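Local coordinates for protein vacuolar aminopeptidase 1 (Saccharomyces cerevisiae, PDB 5JGF) that removes N-terminal amino acids, preferably neutral or hydrophobic ones, from peptides in the yeast vacuole as a zinc-dependent dodecameric aminopeptidase of the M18 family, at residues 95-100 with 121-126. Numbering follows the deposited sequence.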
ATOM      1  N   LEU D  95       8.920   0.469  38.525  1.00 11.36           N
ATOM      2  CA  LEU D  95       9.633   0.298  37.266  1.00 11.47           C
ATOM      3  C   LEU D  95      11.080   0.716  37.476  1.00 11.13           C
ATOM      4  O   LEU D  95      11.356   1.740  38.107  1.00 12.23           O
ATOM      5  CB  LEU D  95       9.001   1.151  36.162  1.00 11.93           C
ATOM      6  CG  LEU D  95       8.086   0.396  35.194  1.00 11.78           C
ATOM      7  CD1 LEU D  95       6.923  -0.223  35.962  1.00 11.78           C
ATOM      8  CD2 LEU D  95       7.572   1.351  34.120  1.00 11.33           C
ATOM      9  N   THR D  96      12.005  -0.080  36.955  1.00 10.01           N
ATOM     10  CA  THR D  96      13.411   0.232  37.107  1.00 10.76           C
ATOM     11  C   THR D  96      14.233  -0.461  36.029  1.00 12.08           C
ATOM     12  O   THR D  96      13.687  -1.002  35.064  1.00 11.23           O
ATOM     13  CB  THR D  96      13.912  -0.186  38.522  1.00 10.71           C
ATOM     14  OG1 THR D  96      15.230   0.322  38.736  1.00 11.90           O
ATOM     15  CG2 THR D  96      13.932  -1.704  38.669  1.00 11.26           C
ATOM     16  N   VAL D  97      15.549  -0.421  36.191  1.00 11.76           N
ATOM     17  CA  VAL D  97      16.471  -1.054  35.253  1.00 11.68           C
ATOM     18  C   VAL D  97      17.370  -1.950  36.098  1.00 13.23           C
ATOM     19  O   VAL D  97      17.927  -1.508  37.101  1.00 13.03           O
ATOM     20  CB  VAL D  97      17.313   0.005  34.500  1.00 11.07           C
ATOM     21  CG1 VAL D  97      18.375  -0.671  33.656  1.00 12.74           C
ATOM     22  CG2 VAL D  97      16.405   0.849  33.619  1.00 13.08           C
ATOM     23  N   LYS D  98      17.497  -3.208  35.694  1.00 12.44           N
ATOM     24  CA  LYS D  98      18.292  -4.184  36.437  1.00 13.18           C
ATOM     25  C   LYS D  98      19.600  -4.544  35.752  1.00 13.72           C
ATOM     26  O   LYS D  98      19.625  -4.764  34.544  1.00 14.02           O
ATOM     27  CB  LYS D  98      17.488  -5.478  36.611  1.00 14.30           C
ATOM     28  CG  LYS D  98      16.218  -5.361  37.432  1.00 18.65           C
ATOM     29  CD  LYS D  98      16.555  -5.248  38.905  1.00 20.38           C
ATOM     30  CE  LYS D  98      15.322  -5.403  39.782  1.00 22.36           C
ATOM     31  NZ  LYS D  98      15.718  -5.409  41.219  1.00 17.55           N
ATOM     32  N   LEU D  99      20.690  -4.609  36.511  1.00 11.63           N
ATOM     33  CA  LEU D  99      21.947  -5.027  35.906  1.00 14.03           C
ATOM     34  C   LEU D  99      21.735  -6.491  35.538  1.00 14.04           C
ATOM     35  O   LEU D  99      21.070  -7.225  36.269  1.00 13.35           O
ATOM     36  CB  LEU D  99      23.111  -4.922  36.895  1.00 17.13           C
ATOM     37  CG  LEU D  99      23.980  -3.671  36.788  1.00 19.32           C
ATOM     38  CD1 LEU D  99      23.175  -2.454  37.219  1.00 21.46           C
ATOM     39  CD2 LEU D  99      25.214  -3.833  37.659  1.00 21.32           C
ATOM     40  N   LYS D 100      22.280  -6.915  34.406  1.00 14.77           N
ATOM     41  CA  LYS D 100      22.136  -8.302  33.988  1.00 14.68           C
ATOM     42  C   LYS D 100      23.041  -9.194  34.841  1.00 14.10           C
ATOM     43  O   LYS D 100      23.952  -8.700  35.502  1.00 14.96           O
ATOM     44  CB  LYS D 100      22.497  -8.438  32.505  1.00 14.81           C
ATOM     45  CG  LYS D 100      21.374  -7.987  31.573  1.00 15.67           C
ATOM     46  CD  LYS D 100      21.843  -7.871  30.134  1.00 16.38           C
ATOM     47  CE  LYS D 100      20.672  -7.580  29.197  1.00 14.45           C
ATOM     48  NZ  LYS D 100      21.126  -6.754  28.037  1.00 13.26           N
ATOM     49  N   GLY D 121       8.116  -1.537  31.957  1.00 16.05           N
ATOM     50  CA  GLY D 121       8.340  -0.742  30.757  1.00 16.00           C
ATOM     51  C   GLY D 121       9.303   0.432  30.830  1.00 15.02           C
ATOM     52  O   GLY D 121       8.903   1.578  30.635  1.00 16.28           O
ATOM     53  N   THR D 122      10.576   0.157  31.097  1.00 13.95           N
ATOM     54  CA  THR D 122      11.574   1.219  31.176  1.00 13.27           C
ATOM     55  C   THR D 122      12.476   1.210  29.942  1.00 13.64           C
ATOM     56  O   THR D 122      12.160   0.568  28.940  1.00 14.45           O
ATOM     57  CB  THR D 122      12.447   1.073  32.440  1.00 13.52           C
ATOM     58  OG1 THR D 122      13.118  -0.192  32.416  1.00 12.94           O
ATOM     59  CG2 THR D 122      11.581   1.163  33.699  1.00 11.88           C
ATOM     60  N   LEU D 123      13.597   1.921  30.019  1.00 12.12           N
ATOM     61  CA  LEU D 123      14.535   2.002  28.899  1.00 14.95           C
ATOM     62  C   LEU D 123      13.872   2.579  27.654  1.00 16.10           C
ATOM     63  O   LEU D 123      14.134   2.142  26.530  1.00 16.41           O
ATOM     64  CB  LEU D 123      15.130   0.625  28.578  1.00 14.02           C
ATOM     65  CG  LEU D 123      16.033   0.027  29.661  1.00 12.98           C
ATOM     66  CD1 LEU D 123      16.562  -1.321  29.199  1.00 11.53           C
ATOM     67  CD2 LEU D 123      17.186   0.977  29.962  1.00 13.51           C
ATOM     68  N   ASN D 124      12.995   3.554  27.863  1.00 15.26           N
ATOM     69  CA  ASN D 124      12.329   4.223  26.755  1.00 15.97           C
ATOM     70  C   ASN D 124      12.864   5.648  26.724  1.00 15.02           C
ATOM     71  O   ASN D 124      13.853   5.959  27.390  1.00 14.24           O
ATOM     72  CB  ASN D 124      10.808   4.224  26.934  1.00 16.35           C
ATOM     73  CG  ASN D 124      10.382   4.685  28.308  1.00 18.78           C
ATOM     74  OD1 ASN D 124      11.021   5.542  28.917  1.00 19.29           O
ATOM     75  ND2 ASN D 124       9.283   4.129  28.801  1.00 20.74           N
ATOM     76  N   GLU D 125      12.214   6.524  25.970  1.00 13.72           N
ATOM     77  CA  GLU D 125      12.696   7.889  25.874  1.00 15.98           C
ATOM     78  C   GLU D 125      12.689   8.685  27.174  1.00 14.91           C
ATOM     79  O   GLU D 125      13.484   9.609  27.333  1.00 15.37           O
ATOM     80  CB  GLU D 125      11.937   8.623  24.768  1.00 20.66           C
ATOM     81  CG  GLU D 125      12.556   8.354  23.397  1.00 27.30           C
ATOM     82  CD  GLU D 125      11.606   8.597  22.247  1.00 31.95           C
ATOM     83  OE1 GLU D 125      10.705   7.756  22.034  1.00 33.60           O
ATOM     84  OE2 GLU D 125      11.765   9.629  21.559  1.00 33.92           O
ATOM     85  N   LEU D 126      11.822   8.326  28.114  1.00 13.41           N
ATOM     86  CA  LEU D 126      11.786   9.048  29.382  1.00 12.67           C
ATOM     87  C   LEU D 126      13.016   8.718  30.228  1.00 13.67           C
ATOM     88  O   LEU D 126      13.381   9.480  31.125  1.00 13.21           O
ATOM     89  CB  LEU D 126      10.504   8.716  30.153  1.00 13.77           C
ATOM     90  CG  LEU D 126       9.199   9.152  29.468  1.00 15.72           C
ATOM     91  CD1 LEU D 126       8.006   8.683  30.284  1.00 16.02           C
ATOM     92  CD2 LEU D 126       9.170  10.666  29.316  1.00 17.49           C
TER
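Thr96 and Thr122 are the residues whose CA atoms come nearest, 6.3 Å apart, where strand 96-99 meets the loop that follows its antiparallel neighbour, strand 112-119. The touching parts, 95-97 and 121-123, run in roughly the same direction, 34° apart, so the chain leaving strand 112-119 has turned back over the strand it paired with.

Thr122 is the hub. Its OG1 sits between the backbone N and the carbonyl carbon (chi1 60°) and donates to Thr96 O over 2.8 Å; the donor stands above the carbonyl plane, 46° out of it, rather than within it. The methyl CG2 of the same side chain rests against the Thr96 backbone, 3.3 Å from its O, and lies 3.6 Å from Leu95 CB, the Leu95 and Thr122 side chains sliding past each other in opposite directions. Leu95 also covers Gly121, its CD2 3.6 Å from the glycine N. On the other flank Val97 CG2, anti to its own carbonyl carbon, touches both Thr122 OG1 and, at 3.7 Å, Leu123 CD2; the valine and leucine side chains cross at about a right angle. Trp127 also packs on Val97 and Thr122, while Leu123 meets Asn407 of a neighbouring subunit. Because Leu95 also touches zinc ligand Glu299 and lies about 4 Å, side chain to side chain, from His438, this small buried junction links the antiparallel sheet of strand 96-99 to the edge of the dizinc site.

The example illustrates how one threonine can fasten a loop to a strand: its hydroxyl donates its proton to a backbone carbonyl while its methyl packs on that same backbone and on Leu95.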